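Local coordinates for topoisomerase I-like protein (Leishmania donovani, PDB 2B9S), which probably forms the large subunit of a heterodimeric type IB topoisomerase that relaxes supercoiled DNA by transiently cutting and rejoining one strand, at residues D[21-27]-D[143-147]; D[41-46]-D[101-107]; D[315-321]-D[344-348]. Numbering follows the deposited sequence.

How the interactions relate
From the N terminus, strand 25-26 comes first and pairs with strand 142-145, so interaction 1 closes a long loop of 115 residues. Interaction 2 is nested inside that loop: strand 43-45 pairs with strand 102-103, and helix 105-119 leaves from the same place. Both lie in the DNA-binding fragment of the family, yet their centres are about 51 Å apart. Interaction 3 follows in series. It closes a short loop in the catalytic core, where a hairpin of strands 313-315 and 320-326 meets helix 341-351. It lies across the chain's centre from interaction 1, with nearest atoms about 37 Å apart. None of the three contacts touches another.

Interaction 1 of 3, residues D[21-27]-D[143-147]; sequences RWETLAH and CVWDG
Leu25-Ala26 and Val144-Trp145 form a two-pair antiparallel ladder, flanked by loop. Leu25 faces Trp145 in a non-hydrogen-bonded pair (CA-CA 4.9 Å). Ala26 and Val144 are a hydrogen-bonded pair: Ala26 N to Val144 O 3.0 Å, Val144 N to Ala26 O 2.8 Å. Beyond the ladder Asp146 N donates to Thr24 O at 2.9 Å. Asp146 OD1 (chi1 m) accepts from Thr24 N at 3.0 Å and Glu23 N at 2.6 Å. Water 1 links Thr24 OG1 and Gly147 N, 2.8 Å from each. Asp146 (phi/psi 49/44°) and Gly147 (83/-14°) make a type I' turn.

The edge of Trp22 (chi1 p) meets the face of Trp145 (chi1 t) in a T-shaped pair, planes at 63°. Trp22 CB makes a CH-pi contact, 4.0 Å from the Trp145 five-membered ring centroid.

The turn joins strands 142-145 and 148-151 into a beta hairpin of the DNA-binding fragment, and 25-26 adds as an edge strand. Arg21 packs on a DNA phosphate, Trp22 stacks with His210, and Trp145 touches Val237 of helix 236-266.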
loop_
_atom_site.group_PDB
_atom_site.type_symbol
_atom_site.label_atom_id
_atom_site.label_comp_id
_atom_site.label_asym_id
_atom_site.label_seq_id
_atom_site.Cartn_x
_atom_site.Cartn_y
_atom_site.Cartn_z
ATOM N N ARG D 21 -8.880 -11.007 -19.077
ATOM C CA ARG D 21 -7.704 -10.135 -18.996
ATOM C C ARG D 21 -6.561 -10.593 -19.889
ATOM O O ARG D 21 -5.730 -9.784 -20.272
ATOM C CB ARG D 21 -7.213 -9.983 -17.532
ATOM C CG ARG D 21 -8.255 -9.503 -16.548
ATOM C CD ARG D 21 -8.824 -8.145 -16.960
ATOM N NE ARG D 21 -7.815 -7.083 -16.908
ATOM C CZ ARG D 21 -7.517 -6.379 -15.816
ATOM N NH1 ARG D 21 -8.133 -6.616 -14.651
ATOM N NH2 ARG D 21 -6.585 -5.453 -15.882
ATOM N N TRP D 22 -6.526 -11.889 -20.191
ATOM C CA TRP D 22 -5.466 -12.495 -21.019
ATOM C C TRP D 22 -5.981 -13.728 -21.788
ATOM O O TRP D 22 -7.009 -14.303 -21.437
ATOM C CB TRP D 22 -4.218 -12.867 -20.187
ATOM C CG TRP D 22 -4.493 -13.737 -18.948
ATOM C CD1 TRP D 22 -4.782 -13.287 -17.679
ATOM C CD2 TRP D 22 -4.491 -15.168 -18.864
ATOM N NE1 TRP D 22 -4.951 -14.334 -16.830
ATOM C CE2 TRP D 22 -4.793 -15.506 -17.521
ATOM C CE3 TRP D 22 -4.268 -16.200 -19.787
ATOM C CZ2 TRP D 22 -4.871 -16.847 -17.074
ATOM C CZ3 TRP D 22 -4.347 -17.526 -19.347
ATOM C CH2 TRP D 22 -4.656 -17.837 -18.003
ATOM N N GLU D 23 -5.250 -14.109 -22.837
ATOM C CA GLU D 23 -5.552 -15.301 -23.644
ATOM C C GLU D 23 -4.556 -16.391 -23.333
ATOM O O GLU D 23 -4.902 -17.574 -23.253
ATOM C CB GLU D 23 -5.525 -14.969 -25.144
ATOM C CG GLU D 23 -6.724 -14.126 -25.588
ATOM C CD GLU D 23 -8.067 -14.782 -25.242
ATOM O OE1 GLU D 23 -8.150 -16.042 -25.280
ATOM O OE2 GLU D 23 -9.033 -14.030 -24.939
ATOM N N THR D 24 -3.308 -15.977 -23.166
ATOM C CA THR D 24 -2.254 -16.902 -22.789
ATOM C C THR D 24 -1.405 -16.322 -21.658
ATOM O O THR D 24 -1.138 -15.114 -21.606
ATOM C CB THR D 24 -1.328 -17.268 -23.981
ATOM O OG1 THR D 24 -0.749 -16.079 -24.520
ATOM C CG2 THR D 24 -2.086 -18.028 -25.076
ATOM N N LEU D 25 -0.974 -17.206 -20.771
ATOM C CA LEU D 25 -0.113 -16.842 -19.674
ATOM C C LEU D 25 0.857 -17.967 -19.341
ATOM O O LEU D 25 0.450 -19.075 -19.026
ATOM C CB LEU D 25 -0.962 -16.441 -18.446
ATOM C CG LEU D 25 -0.302 -15.909 -17.178
ATOM C CD1 LEU D 25 0.685 -14.760 -17.453
ATOM C CD2 LEU D 25 -1.399 -15.509 -16.187
ATOM N N ALA D 26 2.141 -17.652 -19.405
ATOM C CA ALA D 26 3.209 -18.570 -19.066
ATOM C C ALA D 26 4.167 -17.929 -18.062
ATOM O O ALA D 26 4.569 -16.771 -18.216
ATOM C CB ALA D 26 3.973 -18.986 -20.337
ATOM N N HIS D 27 4.552 -18.687 -17.039
ATOM C CA HIS D 27 5.496 -18.195 -16.030
ATOM C C HIS D 27 6.082 -19.370 -15.280
ATOM O O HIS D 27 5.581 -20.484 -15.375
ATOM C CB HIS D 27 4.828 -17.182 -15.061
ATOM C CG HIS D 27 3.712 -17.764 -14.243
ATOM N ND1 HIS D 27 3.924 -18.399 -13.034
ATOM C CD2 HIS D 27 2.375 -17.815 -14.470
ATOM C CE1 HIS D 27 2.767 -18.823 -12.558
ATOM N NE2 HIS D 27 1.812 -18.477 -13.406
ATOM N N CYS D 143 7.501 -13.175 -17.152
ATOM C CA CYS D 143 6.442 -14.050 -17.611
ATOM C C CYS D 143 6.100 -13.665 -19.055
ATOM O O CYS D 143 6.634 -12.693 -19.582
ATOM C CB CYS D 143 5.215 -13.937 -16.686
ATOM S SG CYS D 143 4.238 -12.452 -16.895
ATOM N N VAL D 144 5.220 -14.430 -19.692
ATOM C CA VAL D 144 4.762 -14.095 -21.030
ATOM C C VAL D 144 3.242 -13.987 -20.980
ATOM O O VAL D 144 2.538 -14.971 -20.762
ATOM C CB VAL D 144 5.272 -15.118 -22.128
ATOM C CG1 VAL D 144 4.744 -14.750 -23.512
ATOM C CG2 VAL D 144 6.799 -15.168 -22.164
ATOM N N TRP D 145 2.764 -12.761 -21.159
ATOM C CA TRP D 145 1.354 -12.407 -21.070
ATOM C C TRP D 145 0.917 -12.057 -22.480
ATOM O O TRP D 145 1.372 -11.054 -23.036
ATOM C CB TRP D 145 1.218 -11.193 -20.140
ATOM C CG TRP D 145 -0.176 -10.647 -19.926
ATOM C CD1 TRP D 145 -0.964 -10.016 -20.848
ATOM C CD2 TRP D 145 -0.914 -10.625 -18.690
ATOM N NE1 TRP D 145 -2.161 -9.647 -20.282
ATOM C CE2 TRP D 145 -2.153 -9.993 -18.955
ATOM C CE3 TRP D 145 -0.659 -11.102 -17.391
ATOM C CZ2 TRP D 145 -3.137 -9.808 -17.962
ATOM C CZ3 TRP D 145 -1.647 -10.929 -16.402
ATOM C CH2 TRP D 145 -2.867 -10.292 -16.700
ATOM N N ASP D 146 0.030 -12.876 -23.045
ATOM C CA ASP D 146 -0.436 -12.735 -24.428
ATOM C C ASP D 146 0.715 -12.572 -25.444
ATOM O O ASP D 146 0.663 -11.697 -26.315
ATOM C CB ASP D 146 -1.415 -11.560 -24.541
ATOM C CG ASP D 146 -2.798 -11.885 -24.010
ATOM O OD1 ASP D 146 -3.078 -13.059 -23.722
ATOM O OD2 ASP D 146 -3.615 -10.950 -23.892
ATOM N N GLY D 147 1.761 -13.387 -25.303
ATOM C CA GLY D 147 2.914 -13.362 -26.222
ATOM C C GLY D 147 3.973 -12.307 -25.940
ATOM O O GLY D 147 5.076 -12.375 -26.483
HETATM O O HOH W 1 1.699 -15.428 -23.437
#

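Interaction 2 of 3, residues D[41-46]-D[101-107]; sequences IPIFYD and LCDFEPI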
loop_
_atom_site.group_PDB
_atom_site.type_symbol
_atom_site.label_atom_id
_atom_site.label_comp_id
_atom_site.label_asym_id
_atom_site.label_seq_id
_atom_site.Cartn_x
_atom_site.Cartn_y
_atom_site.Cartn_z
ATOM N N ILE D 41 23.346 -21.924 18.694
ATOM C CA ILE D 41 23.605 -21.059 19.858
ATOM C C ILE D 41 22.439 -21.135 20.863
ATOM O O ILE D 41 21.298 -20.883 20.507
ATOM C CB ILE D 41 23.901 -19.570 19.449
ATOM C CG1 ILE D 41 25.002 -19.469 18.382
ATOM C CG2 ILE D 41 24.306 -18.715 20.673
ATOM C CD1 ILE D 41 26.342 -20.133 18.762
ATOM N N PRO D 42 22.708 -21.460 22.116
ATOM C CA PRO D 42 21.642 -21.479 23.118
ATOM C C PRO D 42 21.180 -20.092 23.571
ATOM O O PRO D 42 21.856 -19.108 23.344
ATOM C CB PRO D 42 22.280 -22.220 24.274
ATOM C CG PRO D 42 23.686 -21.878 24.174
ATOM C CD PRO D 42 24.014 -21.724 22.728
ATOM N N ILE D 43 20.026 -20.034 24.217
ATOM C CA ILE D 43 19.732 -18.969 25.155
ATOM C C ILE D 43 19.854 -19.414 26.604
ATOM O O ILE D 43 20.064 -20.573 26.888
ATOM C CB ILE D 43 18.353 -18.340 24.886
ATOM C CG1 ILE D 43 17.223 -19.271 25.297
ATOM C CG2 ILE D 43 18.222 -17.903 23.472
ATOM C CD1 ILE D 43 16.076 -18.576 25.925
ATOM N N PHE D 44 19.733 -18.467 27.516
ATOM C CA PHE D 44 19.727 -18.774 28.926
ATOM C C PHE D 44 18.401 -18.381 29.549
ATOM O O PHE D 44 17.995 -17.246 29.467
ATOM C CB PHE D 44 20.903 -18.097 29.626
ATOM C CG PHE D 44 22.237 -18.724 29.333
ATOM C CD1 PHE D 44 22.877 -18.496 28.143
ATOM C CD2 PHE D 44 22.845 -19.543 30.251
ATOM C CE1 PHE D 44 24.075 -19.074 27.883
ATOM C CE2 PHE D 44 24.046 -20.117 29.986
ATOM C CZ PHE D 44 24.661 -19.885 28.805
ATOM N N TYR D 45 17.716 -19.341 30.149
ATOM C CA TYR D 45 16.475 -19.066 30.841
ATOM C C TYR D 45 16.683 -19.148 32.351
ATOM O O TYR D 45 17.245 -20.122 32.849
ATOM C CB TYR D 45 15.363 -20.017 30.405
ATOM C CG TYR D 45 14.034 -19.654 31.038
ATOM C CD1 TYR D 45 13.276 -18.588 30.541
ATOM C CD2 TYR D 45 13.567 -20.336 32.161
ATOM C CE1 TYR D 45 12.070 -18.227 31.131
ATOM C CE2 TYR D 45 12.357 -19.984 32.756
ATOM C CZ TYR D 45 11.615 -18.928 32.234
ATOM O OH TYR D 45 10.416 -18.570 32.818
ATOM N N ASP D 46 16.241 -18.109 33.061
ATOM C CA ASP D 46 16.487 -17.950 34.500
ATOM C C ASP D 46 17.920 -18.360 34.923
ATOM O O ASP D 46 18.119 -19.036 35.939
ATOM C CB ASP D 46 15.420 -18.698 35.298
ATOM C CG ASP D 46 15.325 -18.234 36.741
ATOM O OD1 ASP D 46 15.850 -17.134 37.067
ATOM O OD2 ASP D 46 14.719 -18.985 37.540
ATOM N N LEU D 101 12.619 -13.544 31.923
ATOM C CA LEU D 101 13.686 -14.446 32.360
ATOM C C LEU D 101 14.498 -15.070 31.217
ATOM O O LEU D 101 15.414 -15.855 31.475
ATOM C CB LEU D 101 13.105 -15.551 33.260
ATOM C CG LEU D 101 12.476 -15.097 34.578
ATOM C CD1 LEU D 101 12.055 -16.309 35.380
ATOM C CD2 LEU D 101 13.454 -14.244 35.378
ATOM N N CYS D 102 14.165 -14.722 29.971
ATOM C CA CYS D 102 14.893 -15.205 28.793
ATOM C C CYS D 102 16.029 -14.270 28.471
ATOM O O CYS D 102 15.808 -13.078 28.329
ATOM C CB CYS D 102 13.988 -15.265 27.566
ATOM S SG CYS D 102 12.608 -16.371 27.650
ATOM N N ASP D 103 17.239 -14.800 28.314
ATOM C CA ASP D 103 18.390 -13.990 27.933
ATOM C C ASP D 103 18.861 -14.411 26.544
ATOM O O ASP D 103 19.400 -15.497 26.358
ATOM C CB ASP D 103 19.496 -14.174 28.961
ATOM C CG ASP D 103 20.659 -13.215 28.786
ATOM O OD1 ASP D 103 20.816 -12.580 27.724
ATOM O OD2 ASP D 103 21.447 -13.115 29.741
ATOM N N PHE D 104 18.658 -13.525 25.576
ATOM C CA PHE D 104 18.936 -13.789 24.170
ATOM C C PHE D 104 20.300 -13.334 23.730
ATOM O O PHE D 104 20.605 -13.368 22.546
ATOM C CB PHE D 104 17.905 -13.078 23.297
ATOM C CG PHE D 104 16.503 -13.561 23.490
ATOM C CD1 PHE D 104 16.027 -14.657 22.764
ATOM C CD2 PHE D 104 15.632 -12.891 24.370
ATOM C CE1 PHE D 104 14.725 -15.107 22.927
ATOM C CE2 PHE D 104 14.305 -13.339 24.544
ATOM C CZ PHE D 104 13.855 -14.450 23.815
ATOM N N GLU D 105 21.129 -12.923 24.682
ATOM C CA GLU D 105 22.411 -12.279 24.382
ATOM C C GLU D 105 23.400 -13.109 23.525
ATOM O O GLU D 105 24.019 -12.561 22.596
ATOM C CB GLU D 105 23.053 -11.750 25.681
ATOM C CG GLU D 105 24.146 -10.701 25.479
ATOM C CD GLU D 105 23.690 -9.449 24.670
ATOM O OE1 GLU D 105 22.473 -9.178 24.502
ATOM O OE2 GLU D 105 24.579 -8.718 24.202
ATOM N N PRO D 106 23.568 -14.425 23.823
ATOM C CA PRO D 106 24.448 -15.200 22.924
ATOM C C PRO D 106 23.988 -15.166 21.446
ATOM O O PRO D 106 24.817 -15.065 20.543
ATOM C CB PRO D 106 24.383 -16.625 23.506
ATOM C CG PRO D 106 23.969 -16.441 24.939
ATOM C CD PRO D 106 23.047 -15.257 24.932
ATOM N N ILE D 107 22.681 -15.233 21.194
ATOM C CA ILE D 107 22.207 -15.170 19.819
ATOM C C ILE D 107 22.394 -13.767 19.228
ATOM O O ILE D 107 22.844 -13.632 18.088
ATOM C CB ILE D 107 20.750 -15.624 19.664
ATOM C CG1 ILE D 107 20.619 -17.117 20.027
ATOM C CG2 ILE D 107 20.254 -15.266 18.243
ATOM C CD1 ILE D 107 19.176 -17.638 20.058
#
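Ile43 is the main bump of the 41-46 segment. Ile43 CB sits 3.4 Å from Asp103 O, and the side chain fills a hollow lined by Cys102, Phe104 and Ile107. CG2 of Ile43 reaches Ile107 CD1 at 3.6 Å and Phe104 CD1 at 4.0 Å, while Ile43 CD1 lies 4.2 Å from Cys102 CB. Trp85 of helix 75-89 touches both Ile43 and Cys102.

Pro106 makes a second bump, at the first turn of helix 105-119. Pro106 CB comes within 3.5 Å of Ile41 CG2 and of Pro42 O. Pro106 CG meets the edge of the Phe44 ring, 4.0 Å from Phe44 CE1. Pro106 is thus cradled by Ile41, Pro42 O and the Phe44 ring.

The frame is an antiparallel ladder. Phe44 and Asp103 are a hydrogen-bonded pair (Phe44 N to Asp103 O 3.2 Å, Asp103 N to Phe44 O 2.8 Å), and Asp46 N donates a hydrogen bond to Leu101 O at 2.9 Å. Strand 43-45 is central in its three-stranded sheet, between 48-50 and 102-103. The chain then passes from strand to helix: Phe104 holds the N-cap position, and Asp103 OD1 accepts from Glu105 N at 3.1 Å in an Asx turn.

At the far end Leu101 fills the hollow between Tyr45 and Asp46. Leu101 CB is 3.6 Å from Tyr45 CE1, and Leu101 CD1 packs 4.0 Å from Asp46 CG. Cys102 SG lies at the ring edge, 3.7 Å from Tyr45 CD1. The Tyr45 hydroxyl bonds to Arg97 N.

Interaction 3 of 3, residues D[315-321]-D[344-348]; sequences LMPDNIV and YALLQ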
loop_
_atom_site.group_PDB
_atom_site.type_symbol
_atom_site.label_atom_id
_atom_site.label_comp_id
_atom_site.label_asym_id
_atom_site.label_seq_id
_atom_site.Cartn_x
_atom_site.Cartn_y
_atom_site.Cartn_z
ATOM N N LEU D 315 -15.279 21.782 16.908
ATOM C CA LEU D 315 -15.951 22.954 16.336
ATOM C C LEU D 315 -15.449 24.259 16.969
ATOM O O LEU D 315 -15.669 24.506 18.158
ATOM C CB LEU D 315 -17.483 22.822 16.462
ATOM C CG LEU D 315 -18.373 22.129 15.404
ATOM C CD1 LEU D 315 -17.643 21.210 14.436
ATOM C CD2 LEU D 315 -19.523 21.389 16.070
ATOM N N MET D 316 -14.774 25.070 16.153
ATOM C CA MET D 316 -14.145 26.332 16.555
ATOM C C MET D 316 -15.016 27.537 16.151
ATOM O O MET D 316 -15.952 27.375 15.359
ATOM C CB MET D 316 -12.761 26.469 15.892
ATOM C CG MET D 316 -11.917 25.196 15.877
ATOM S SD MET D 316 -11.403 24.662 17.505
ATOM C CE MET D 316 -10.081 25.833 17.821
ATOM N N PRO D 317 -14.689 28.748 16.674
ATOM C CA PRO D 317 -15.503 29.966 16.529
ATOM C C PRO D 317 -16.006 30.321 15.127
ATOM O O PRO D 317 -17.229 30.381 14.933
ATOM C CB PRO D 317 -14.595 31.068 17.086
ATOM C CG PRO D 317 -13.792 30.371 18.107
ATOM C CD PRO D 317 -13.488 29.026 17.490
ATOM N N ASP D 318 -15.120 30.537 14.158
ATOM C CA ASP D 318 -15.576 31.155 12.894
ATOM C C ASP D 318 -15.781 30.183 11.722
ATOM O O ASP D 318 -15.125 30.297 10.678
ATOM C CB ASP D 318 -14.681 32.343 12.508
ATOM C CG ASP D 318 -14.651 33.428 13.588
ATOM O OD1 ASP D 318 -15.717 34.025 13.872
ATOM O OD2 ASP D 318 -13.559 33.684 14.153
ATOM N N ASN D 319 -16.728 29.257 11.899
ATOM C CA ASN D 319 -17.022 28.192 10.924
ATOM C C ASN D 319 -15.823 27.302 10.613
ATOM O O ASN D 319 -15.733 26.696 9.554
ATOM C CB ASN D 319 -17.629 28.758 9.634
ATOM C CG ASN D 319 -19.030 29.265 9.834
ATOM O OD1 ASN D 319 -19.738 28.825 10.747
ATOM N ND2 ASN D 319 -19.447 30.198 8.988
ATOM N N ILE D 320 -14.915 27.226 11.569
ATOM C CA ILE D 320 -13.694 26.465 11.436
ATOM C C ILE D 320 -13.842 25.099 12.150
ATOM O O ILE D 320 -14.259 25.027 13.314
ATOM C CB ILE D 320 -12.484 27.316 11.909
ATOM C CG1 ILE D 320 -12.175 28.373 10.844
ATOM C CG2 ILE D 320 -11.245 26.457 12.169
ATOM C CD1 ILE D 320 -11.368 29.551 11.339
ATOM N N VAL D 321 -13.564 24.027 11.405
ATOM C CA VAL D 321 -13.477 22.682 11.962
ATOM C C VAL D 321 -12.011 22.298 12.083
ATOM O O VAL D 321 -11.270 22.365 11.118
ATOM C CB VAL D 321 -14.227 21.635 11.122
ATOM C CG1 VAL D 321 -14.419 20.336 11.924
ATOM C CG2 VAL D 321 -15.574 22.156 10.695
ATOM N N TYR D 344 -21.125 23.433 8.695
ATOM C CA TYR D 344 -20.769 23.638 10.092
ATOM C C TYR D 344 -21.961 23.419 11.028
ATOM O O TYR D 344 -21.800 22.801 12.085
ATOM C CB TYR D 344 -20.138 25.018 10.291
ATOM C CG TYR D 344 -19.644 25.288 11.702
ATOM C CD1 TYR D 344 -20.540 25.682 12.711
ATOM C CD2 TYR D 344 -18.288 25.168 12.026
ATOM C CE1 TYR D 344 -20.104 25.937 14.009
ATOM C CE2 TYR D 344 -17.837 25.430 13.317
ATOM C CZ TYR D 344 -18.760 25.812 14.304
ATOM O OH TYR D 344 -18.348 26.069 15.587
ATOM N N ALA D 345 -23.142 23.895 10.624
ATOM C CA ALA D 345 -24.389 23.694 11.369
ATOM C C ALA D 345 -24.875 22.233 11.396
ATOM O O ALA D 345 -25.399 21.761 12.414
ATOM C CB ALA D 345 -25.474 24.588 10.806
ATOM N N LEU D 346 -24.750 21.552 10.257
ATOM C CA LEU D 346 -24.992 20.113 10.137
ATOM C C LEU D 346 -24.086 19.299 11.080
ATOM O O LEU D 346 -24.563 18.407 11.760
ATOM C CB LEU D 346 -24.796 19.670 8.689
ATOM C CG LEU D 346 -25.945 19.886 7.694
ATOM C CD1 LEU D 346 -25.538 19.539 6.265
ATOM C CD2 LEU D 346 -27.191 19.117 8.090
ATOM N N LEU D 347 -22.798 19.638 11.136
ATOM C CA LEU D 347 -21.843 19.038 12.060
ATOM C C LEU D 347 -22.198 19.222 13.545
ATOM O O LEU D 347 -21.895 18.342 14.363
ATOM C CB LEU D 347 -20.427 19.574 11.791
ATOM C CG LEU D 347 -19.727 19.113 10.503
ATOM C CD1 LEU D 347 -18.357 19.789 10.338
ATOM C CD2 LEU D 347 -19.614 17.566 10.427
ATOM N N GLN D 348 -22.810 20.358 13.892
ATOM C CA GLN D 348 -23.316 20.567 15.252
ATOM C C GLN D 348 -24.470 19.601 15.531
ATOM O O GLN D 348 -24.565 19.045 16.604
ATOM C CB GLN D 348 -23.770 22.021 15.468
ATOM C CG GLN D 348 -22.646 23.074 15.378
ATOM C CD GLN D 348 -23.178 24.495 15.456
ATOM O OE1 GLN D 348 -24.079 24.882 14.703
ATOM N NE2 GLN D 348 -22.632 25.279 16.383
#
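Tyr344 carries the most buried surface of this contact. Its side chain (chi1 t) reaches from the helix into the bend of the 315-321 hairpin. The hydroxyl donates a weak hydrogen bond to Met316 O, with Tyr344 OH to Met316 O at 2.7 Å. Asn319 OD1 lies over one face of the ring, 3.7 Å from Tyr344 CG. Ile320 O is at the ring edge, 3.6 Å from Tyr344 CE2. The hairpin bends tightly here: Met316 N bonds to Ile320 O at 2.9 Å, and Asn319 has positive phi (58°).

Leu315 comes second. Leu315 CG makes an off-centre CH-pi contact 4.3 Å from the Tyr344 ring centroid. Leu315 CD2 meets Gln348 CG at 3.6 Å, and Leu315 CD1 is 4.2 Å from Leu347 CB.

Leu347 is third, nearly one helical turn on from Tyr344. Leu347 CD1 packs on Val321 CG2 at 3.7 Å. The helix thus lies against the end of a three-stranded antiparallel sheet, of which strand 320-326 is the middle. Leu347 also touches Ile313 of strand 313-315, and Val279 and Phe283 of helix 272-287.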